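Local coordinates for protein TSC1 N-terminal domain (Chaetomium thermophilum, PDB 7A0M) that probably binds lysosomal phosphoinositides, so helping the TSC complex move to lysosomes, where it regulates mTORC1 signalling, at residues Asp55-Ile60 with Ala73-Val78; Arg115-Phe120 with Glu170-Asp175; Asn231-Leu236 with Leu267-Asn272. All blocks are in the same frame, centred on the assembly; numbering follows the deposited sequence.

Interaction 1: residues Asp55-Ile60 with Ala73-Val78; sequences DELLAI and AAFVAV
A small helix-to-helix packing contact, without hydrogen bonds, in which the ring of F75 reaches across to L57 and I60, joins two successive helices near the N-terminal end of this all-helical domain. Helix 45-65 supplies L57 and I60, helix 69-81 supplies F75, and the link between the helices is short. The backbones stay well apart, with the nearest CA atoms, those of I60 and F75, 9.1 Å from each other. The gap is bridged by the length of the phenylalanine. Its CG lies anti to the backbone N (chi1 -177°), which carries the ring outward from helix 69-81 until its far end meets helix 45-65. The closest touch is F75 CZ to the carbonyl oxygen L57 O, 3.9 Å, with F75 CE1 almost as near. L57 O comes to the ring obliquely, and no hydrogen bond crosses the interface. The same ring corner also collects two methyl groups: L57 CD2 lies 4.5 Å from F75 CE1, and I60 CG2 lies at the same separation of 4.5 Å from F75 CE1. L57 and I60 are one turn apart on their helix, so both can meet the same ring atom, CE1. The CA-CB bond of I60 points at helix 69-81, whereas L57 closes in through the end of its side chain. All three touching residues are buried. Around them, F75 meets the rings of W61 and W95 with planes inclined at about 45° and 55°, and L57 also packs on W95 of helix 89-105. Helix 9-21 covers another part of the pair, I20 receiving I60 while L16 and F19 receive V78, and V76 turns to helices 89-105 and 113-125.

Interaction 2: residues Arg115-Phe120 with Glu170-Asp175; sequences RSFMDF and EQVLTD
E170 O, on the helix whose V172 and D175 pack against F117 and M118, is gripped by two donors of the same residue. T174 N makes the ordinary helical bond to E170 O at 2.8 Å, and the hydroxyl T174 OG1 adds a shorter one to E170 O at 2.7 Å. The two arrive from opposite faces of the carbonyl plane. The hydroxyl sits 39° above that plane, away from a lone-pair direction, with a C=O...OG1 angle of 141°. This folds the threonine hydroxyl back on its own helix, while the contact itself is made by van der Waals packing without a hydrogen bond. M118, a selenomethionine, does most of the touching. Its CG stands anti to the backbone N and the chain bends at chi2, which brings the end of the side chain against the backbone and CB of D175, the two side chains crossing at about a right angle. M118 CE lies 3.5 Å from D175 O and the selenium, M118 SE, lies 4.0 Å from D175 CB. The selenium also passes V172 O, more distantly. Beside it, V172 CG1 approaches the edge of the F117 ring near its plane, 4.4 Å from F117 CD2. The short helix segments run almost parallel, 6° between their directions and 10.4 Å between axes, and M118 and V172 bring their CA atoms to 6.6 Å. M118 and D175 are partly exposed, whereas F117 and V172 are buried. That inner side faces helix 89-105, where F117 stacks on W96 and packs against L100 and V103, and V172 meets L104. Farther out, helix 69-81 takes S116 and F120 through R80, while helix 142-153 receives L173 at L148 and W152.

Interaction 3: residues Asn231-Leu236 with Leu267-Asn272; sequences NILQSL and LPTLFN
L233 forks against T269 and L270, each of its two methyl branches finding a different residue of the facing helix. L233 CD1 lies 4.0 Å from T269 CG2, and L233 CD2 lies 3.9 Å from L270 CD2. Both meetings are methyl to methyl, with the leucine crossing each partner at a slant. The threonine turns its carbon branch to the interface: T269 CG2 is anti to the backbone N, while the hydroxyl OG1 takes the position beside that N. L270 projects across the line between the helices, yet its CD2 end swings in to reach L233. The CA atoms of L233 and T269 approach to 7.7 Å, and no hydrogen bond spans the contact. Within helix 228-238, S235 N bonds to N231 O and L236 N to I232 O, the ordinary helical bonds of the turn that carries L233; F271 N bonds to L267 O at 2.8 Å on the other helix. One turn beyond, I273 of helix 267-278 packs on both L233 and L236, and L252 of helix 242-255 covers the same two leucines. A polar tie also extends the join, since L236 O is hydrogen-bonded by R276 NH1; elsewhere on helix 267-278, L270 O is hydrogen-bonded with Y326 OH and N272 OD1 with Y341 OH. Here helix 242-255 intervenes in sequence between two helices that touch each other in space, with buried leucines filling the seam. Such layered packing of helices close in sequence suits the elongated alpha-solenoid shape of this domain, in a region that belongs to the hamartin family.

Interactions 1 and 2 lie on the same side of the chain's centre and touch each other through V76 and S116, so helices 69-81 and 113-125 connect them; helix 89-105 packs on both. Interaction 3 stands on the opposite side, its nearest atoms about 34 Å from interaction 1 and about 18 Å from interaction 2, and shares no helix with either. Interactions 1 and 3 are buried, the former led by an aromatic ring and the latter by aliphatic methyls. Interaction 2 is only partly buried, with a selenium-bearing chain lying on backbone at its more exposed side. None has a hydrogen bond across it.

Interaction 1: residues Asp55-Ile60 with Ala73-Val78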
# COMPACT_ATOMS: atom_id res chain seq x y z
N ASP B 55 -42.97 -15.81 52.46
CA ASP B 55 -42.76 -16.11 53.87
C ASP B 55 -42.63 -17.61 54.10
O ASP B 55 -41.81 -18.05 54.92
CB ASP B 55 -43.91 -15.54 54.71
CG ASP B 55 -43.97 -14.03 54.66
OD1 ASP B 55 -43.17 -13.43 53.92
OD2 ASP B 55 -44.82 -13.44 55.37
N GLU B 56 -43.42 -18.41 53.39
CA GLU B 56 -43.33 -19.86 53.53
C GLU B 56 -42.03 -20.39 52.93
O GLU B 56 -41.37 -21.25 53.52
CB GLU B 56 -44.54 -20.53 52.88
CG GLU B 56 -44.55 -22.03 53.06
CD GLU B 56 -44.72 -22.43 54.51
OE1 GLU B 56 -45.24 -21.61 55.30
OE2 GLU B 56 -44.33 -23.56 54.87
N LEU B 57 -41.66 -19.90 51.74
CA LEU B 57 -40.40 -20.33 51.12
C LEU B 57 -39.20 -19.99 51.99
O LEU B 57 -38.25 -20.78 52.09
CB LEU B 57 -40.26 -19.71 49.74
CG LEU B 57 -41.16 -20.26 48.63
CD1 LEU B 57 -40.97 -19.47 47.35
CD2 LEU B 57 -40.87 -21.73 48.40
N LEU B 58 -39.21 -18.81 52.62
CA LEU B 58 -38.16 -18.46 53.57
C LEU B 58 -38.11 -19.45 54.73
O LEU B 58 -37.02 -19.87 55.16
CB LEU B 58 -38.38 -17.04 54.09
CG LEU B 58 -37.24 -16.45 54.92
CD1 LEU B 58 -35.92 -16.50 54.15
CD2 LEU B 58 -37.53 -15.02 55.37
N ALA B 59 -39.28 -19.84 55.25
CA ALA B 59 -39.33 -20.76 56.38
C ALA B 59 -38.75 -22.12 56.01
O ALA B 59 -37.98 -22.70 56.78
CB ALA B 59 -40.77 -20.93 56.87
N ILE B 60 -39.11 -22.64 54.83
CA ILE B 60 -38.57 -23.93 54.39
C ILE B 60 -37.05 -23.85 54.28
O ILE B 60 -36.33 -24.75 54.72
CB ILE B 60 -39.20 -24.33 53.05
CG1 ILE B 60 -40.69 -24.63 53.21
CG2 ILE B 60 -38.49 -25.53 52.45
CD1 ILE B 60 -41.42 -24.81 51.89
N ALA B 73 -30.23 -27.88 45.22
CA ALA B 73 -30.61 -28.11 43.83
C ALA B 73 -32.10 -28.38 43.71
O ALA B 73 -32.75 -27.91 42.77
CB ALA B 73 -29.80 -29.27 43.25
N ALA B 74 -32.65 -29.15 44.65
CA ALA B 74 -34.09 -29.36 44.67
C ALA B 74 -34.83 -28.06 44.98
O ALA B 74 -35.86 -27.77 44.35
CB ALA B 74 -34.45 -30.43 45.70
N PHE B 75 -34.33 -27.28 45.93
CA PHE B 75 -34.97 -26.02 46.29
C PHE B 75 -34.97 -25.03 45.12
O PHE B 75 -35.93 -24.29 44.93
CB PHE B 75 -34.29 -25.40 47.51
CG PHE B 75 -34.94 -24.14 48.00
CD1 PHE B 75 -36.09 -24.20 48.77
CD2 PHE B 75 -34.40 -22.91 47.70
CE1 PHE B 75 -36.69 -23.04 49.23
CE2 PHE B 75 -34.99 -21.74 48.16
CZ PHE B 75 -36.14 -21.81 48.92
N VAL B 76 -33.88 -25.01 44.34
CA VAL B 76 -33.83 -24.11 43.19
C VAL B 76 -34.87 -24.51 42.16
O VAL B 76 -35.52 -23.66 41.55
CB VAL B 76 -32.41 -24.08 42.59
CG1 VAL B 76 -32.39 -23.27 41.31
CG2 VAL B 76 -31.43 -23.51 43.59
N ALA B 77 -35.06 -25.82 41.96
CA ALA B 77 -36.08 -26.29 41.02
C ALA B 77 -37.47 -25.83 41.45
O ALA B 77 -38.28 -25.42 40.62
CB ALA B 77 -36.03 -27.81 40.90
N VAL B 78 -37.75 -25.88 42.75
CA VAL B 78 -39.02 -25.38 43.26
C VAL B 78 -39.12 -23.88 43.07
O VAL B 78 -40.17 -23.35 42.70
CB VAL B 78 -39.19 -25.76 44.74
CG1 VAL B 78 -40.56 -25.39 45.22
CG2 VAL B 78 -38.94 -27.24 44.93

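Interaction 2: residues Arg115-Phe120 with Glu170-Asp175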
# COMPACT_ATOMS: atom_id res chain seq x y z
N ARG B 115 -25.94 -25.74 36.73
CA ARG B 115 -26.80 -25.59 35.56
C ARG B 115 -28.20 -25.14 35.96
O ARG B 115 -28.81 -24.32 35.26
CB ARG B 115 -26.87 -26.91 34.79
CG ARG B 115 -25.54 -27.34 34.18
CD ARG B 115 -25.67 -28.65 33.43
NE ARG B 115 -24.40 -29.08 32.85
CZ ARG B 115 -24.22 -30.23 32.20
NH1 ARG B 115 -25.23 -31.07 32.04
NH2 ARG B 115 -23.02 -30.53 31.71
N SER B 116 -28.73 -25.65 37.07
CA SER B 116 -30.06 -25.25 37.51
C SER B 116 -30.11 -23.77 37.87
O SER B 116 -31.07 -23.08 37.54
CB SER B 116 -30.51 -26.10 38.70
OG SER B 116 -31.81 -25.75 39.12
N PHE B 117 -29.07 -23.28 38.55
CA PHE B 117 -29.03 -21.86 38.88
C PHE B 117 -28.82 -21.00 37.64
O PHE B 117 -29.32 -19.87 37.58
CB PHE B 117 -27.93 -21.59 39.90
CG PHE B 117 -27.86 -20.16 40.37
CD1 PHE B 117 -28.76 -19.69 41.31
CD2 PHE B 117 -26.90 -19.30 39.86
CE1 PHE B 117 -28.70 -18.37 41.74
CE2 PHE B 117 -26.85 -17.98 40.29
CZ PHE B 117 -27.75 -17.52 41.23
N MSE B 118 -28.10 -21.52 36.65
CA MSE B 118 -27.89 -20.80 35.40
C MSE B 118 -29.20 -20.71 34.62
O MSE B 118 -29.54 -19.66 34.09
CB MSE B 118 -26.82 -21.48 34.56
CG MSE B 118 -26.44 -20.69 33.32
SE MSE B 118 -25.73 -18.94 33.79
CE MSE B 118 -26.28 -17.95 32.20
N ASP B 119 -29.92 -21.83 34.55
CA ASP B 119 -31.23 -21.82 33.89
C ASP B 119 -32.21 -20.94 34.64
O ASP B 119 -33.04 -20.26 34.02
CB ASP B 119 -31.76 -23.25 33.77
CG ASP B 119 -30.96 -24.08 32.79
OD1 ASP B 119 -30.52 -23.53 31.76
OD2 ASP B 119 -30.77 -25.29 33.04
N PHE B 120 -32.15 -20.93 35.98
CA PHE B 120 -32.94 -19.98 36.75
C PHE B 120 -32.59 -18.55 36.37
O PHE B 120 -33.48 -17.70 36.23
CB PHE B 120 -32.72 -20.21 38.25
CG PHE B 120 -33.52 -19.29 39.13
CD1 PHE B 120 -34.87 -19.08 38.90
CD2 PHE B 120 -32.91 -18.63 40.19
CE1 PHE B 120 -35.60 -18.23 39.72
CE2 PHE B 120 -33.64 -17.78 41.00
CZ PHE B 120 -34.98 -17.58 40.77
N GLU B 170 -16.34 -20.69 37.59
CA GLU B 170 -15.98 -19.58 36.72
C GLU B 170 -16.94 -19.49 35.54
O GLU B 170 -17.28 -18.39 35.10
CB GLU B 170 -14.54 -19.75 36.23
CG GLU B 170 -14.04 -18.62 35.33
CD GLU B 170 -14.00 -19.01 33.86
OE1 GLU B 170 -15.06 -19.35 33.30
OE2 GLU B 170 -12.91 -18.98 33.27
N GLN B 171 -17.39 -20.64 35.02
CA GLN B 171 -18.33 -20.62 33.90
C GLN B 171 -19.66 -20.00 34.30
O GLN B 171 -20.25 -19.24 33.53
CB GLN B 171 -18.53 -22.04 33.37
CG GLN B 171 -17.36 -22.58 32.57
CD GLN B 171 -17.51 -24.05 32.23
OE1 GLN B 171 -18.58 -24.64 32.42
NE2 GLN B 171 -16.45 -24.66 31.71
N VAL B 172 -20.15 -20.32 35.51
CA VAL B 172 -21.41 -19.74 35.97
C VAL B 172 -21.29 -18.23 36.07
O VAL B 172 -22.14 -17.49 35.56
CB VAL B 172 -21.84 -20.37 37.30
CG1 VAL B 172 -22.97 -19.57 37.92
CG2 VAL B 172 -22.28 -21.81 37.09
N LEU B 173 -20.23 -17.75 36.73
CA LEU B 173 -20.01 -16.31 36.83
C LEU B 173 -19.83 -15.69 35.45
O LEU B 173 -20.35 -14.60 35.17
CB LEU B 173 -18.81 -16.02 37.72
CG LEU B 173 -19.04 -16.11 39.23
CD1 LEU B 173 -17.74 -15.92 39.99
CD2 LEU B 173 -20.08 -15.09 39.67
N THR B 174 -19.09 -16.37 34.57
CA THR B 174 -18.86 -15.84 33.23
C THR B 174 -20.14 -15.85 32.40
O THR B 174 -20.52 -14.84 31.81
CB THR B 174 -17.76 -16.63 32.52
OG1 THR B 174 -16.55 -16.55 33.29
CG2 THR B 174 -17.50 -16.08 31.13
N ASP B 175 -20.81 -17.01 32.33
CA ASP B 175 -22.02 -17.11 31.52
C ASP B 175 -23.11 -16.18 32.02
O ASP B 175 -23.86 -15.60 31.23
CB ASP B 175 -22.52 -18.55 31.49
CG ASP B 175 -21.56 -19.49 30.79
OD1 ASP B 175 -20.50 -19.03 30.33
OD2 ASP B 175 -21.87 -20.70 30.70

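Interaction 3: residues Asn231-Leu236 with Leu267-Asn272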
# COMPACT_ATOMS: atom_id res chain seq x y z
N ASN B 231 -12.06 5.91 29.87
CA ASN B 231 -11.08 5.31 30.76
C ASN B 231 -10.20 4.29 30.03
O ASN B 231 -9.06 4.06 30.45
CB ASN B 231 -11.77 4.67 31.96
CG ASN B 231 -12.21 5.69 32.98
OD1 ASN B 231 -11.52 6.68 33.23
ND2 ASN B 231 -13.38 5.46 33.58
N ILE B 232 -10.71 3.67 28.97
CA ILE B 232 -9.86 2.87 28.10
C ILE B 232 -8.77 3.74 27.49
O ILE B 232 -7.58 3.39 27.51
CB ILE B 232 -10.70 2.17 27.01
CG1 ILE B 232 -11.70 1.21 27.64
CG2 ILE B 232 -9.79 1.45 26.03
CD1 ILE B 232 -12.77 0.72 26.68
N LEU B 233 -9.16 4.88 26.93
CA LEU B 233 -8.19 5.81 26.37
C LEU B 233 -7.27 6.37 27.45
O LEU B 233 -6.08 6.62 27.21
CB LEU B 233 -8.91 6.95 25.65
CG LEU B 233 -9.90 6.54 24.56
CD1 LEU B 233 -10.38 7.76 23.78
CD2 LEU B 233 -9.29 5.52 23.62
N GLN B 234 -7.80 6.58 28.66
CA GLN B 234 -6.99 7.10 29.75
C GLN B 234 -5.91 6.10 30.17
O GLN B 234 -4.78 6.49 30.47
CB GLN B 234 -7.88 7.47 30.93
CG GLN B 234 -7.18 8.23 32.04
CD GLN B 234 -8.13 9.14 32.79
OE1 GLN B 234 -7.73 9.84 33.73
NE2 GLN B 234 -9.39 9.17 32.37
N SER B 235 -6.25 4.81 30.20
CA SER B 235 -5.25 3.79 30.47
C SER B 235 -4.18 3.77 29.38
O SER B 235 -2.99 3.63 29.66
CB SER B 235 -5.91 2.42 30.59
OG SER B 235 -4.94 1.40 30.77
N LEU B 236 -4.60 3.91 28.12
CA LEU B 236 -3.65 3.91 27.01
C LEU B 236 -2.70 5.10 27.07
O LEU B 236 -1.58 5.02 26.55
CB LEU B 236 -4.41 3.90 25.68
CG LEU B 236 -5.11 2.59 25.31
CD1 LEU B 236 -6.21 2.84 24.29
CD2 LEU B 236 -4.11 1.59 24.78
N LEU B 267 -10.38 11.64 17.66
CA LEU B 267 -9.23 11.41 16.78
C LEU B 267 -7.93 12.01 17.29
O LEU B 267 -6.90 11.31 17.25
CB LEU B 267 -9.57 11.91 15.37
CG LEU B 267 -10.54 11.04 14.58
CD1 LEU B 267 -10.74 11.60 13.18
CD2 LEU B 267 -10.05 9.60 14.53
N PRO B 268 -7.87 13.26 17.76
CA PRO B 268 -6.60 13.75 18.33
C PRO B 268 -6.09 12.88 19.47
O PRO B 268 -4.88 12.66 19.59
CB PRO B 268 -6.94 15.17 18.79
CG PRO B 268 -8.07 15.58 17.93
CD PRO B 268 -8.88 14.33 17.72
N THR B 269 -7.00 12.39 20.32
CA THR B 269 -6.60 11.48 21.38
C THR B 269 -6.13 10.15 20.82
O THR B 269 -5.09 9.61 21.24
CB THR B 269 -7.77 11.26 22.34
OG1 THR B 269 -8.21 12.53 22.86
CG2 THR B 269 -7.37 10.36 23.49
N LEU B 270 -6.87 9.60 19.85
CA LEU B 270 -6.49 8.32 19.25
C LEU B 270 -5.15 8.41 18.54
O LEU B 270 -4.34 7.47 18.61
CB LEU B 270 -7.59 7.86 18.29
CG LEU B 270 -8.96 7.60 18.92
CD1 LEU B 270 -10.01 7.38 17.84
CD2 LEU B 270 -8.89 6.40 19.85
N PHE B 271 -4.89 9.52 17.85
CA PHE B 271 -3.61 9.69 17.17
C PHE B 271 -2.46 9.82 18.16
O PHE B 271 -1.38 9.27 17.95
CB PHE B 271 -3.66 10.90 16.24
CG PHE B 271 -4.64 10.76 15.11
CD1 PHE B 271 -5.01 9.50 14.65
CD2 PHE B 271 -5.17 11.88 14.49
CE1 PHE B 271 -5.91 9.37 13.60
CE2 PHE B 271 -6.06 11.75 13.44
CZ PHE B 271 -6.43 10.50 13.00
N ASN B 272 -2.68 10.56 19.26
CA ASN B 272 -1.64 10.70 20.27
C ASN B 272 -1.34 9.38 20.96
O ASN B 272 -0.19 9.12 21.33
CB ASN B 272 -2.06 11.75 21.30
CG ASN B 272 -1.98 13.17 20.76
OD1 ASN B 272 -1.28 13.44 19.79
ND2 ASN B 272 -2.72 14.08 21.38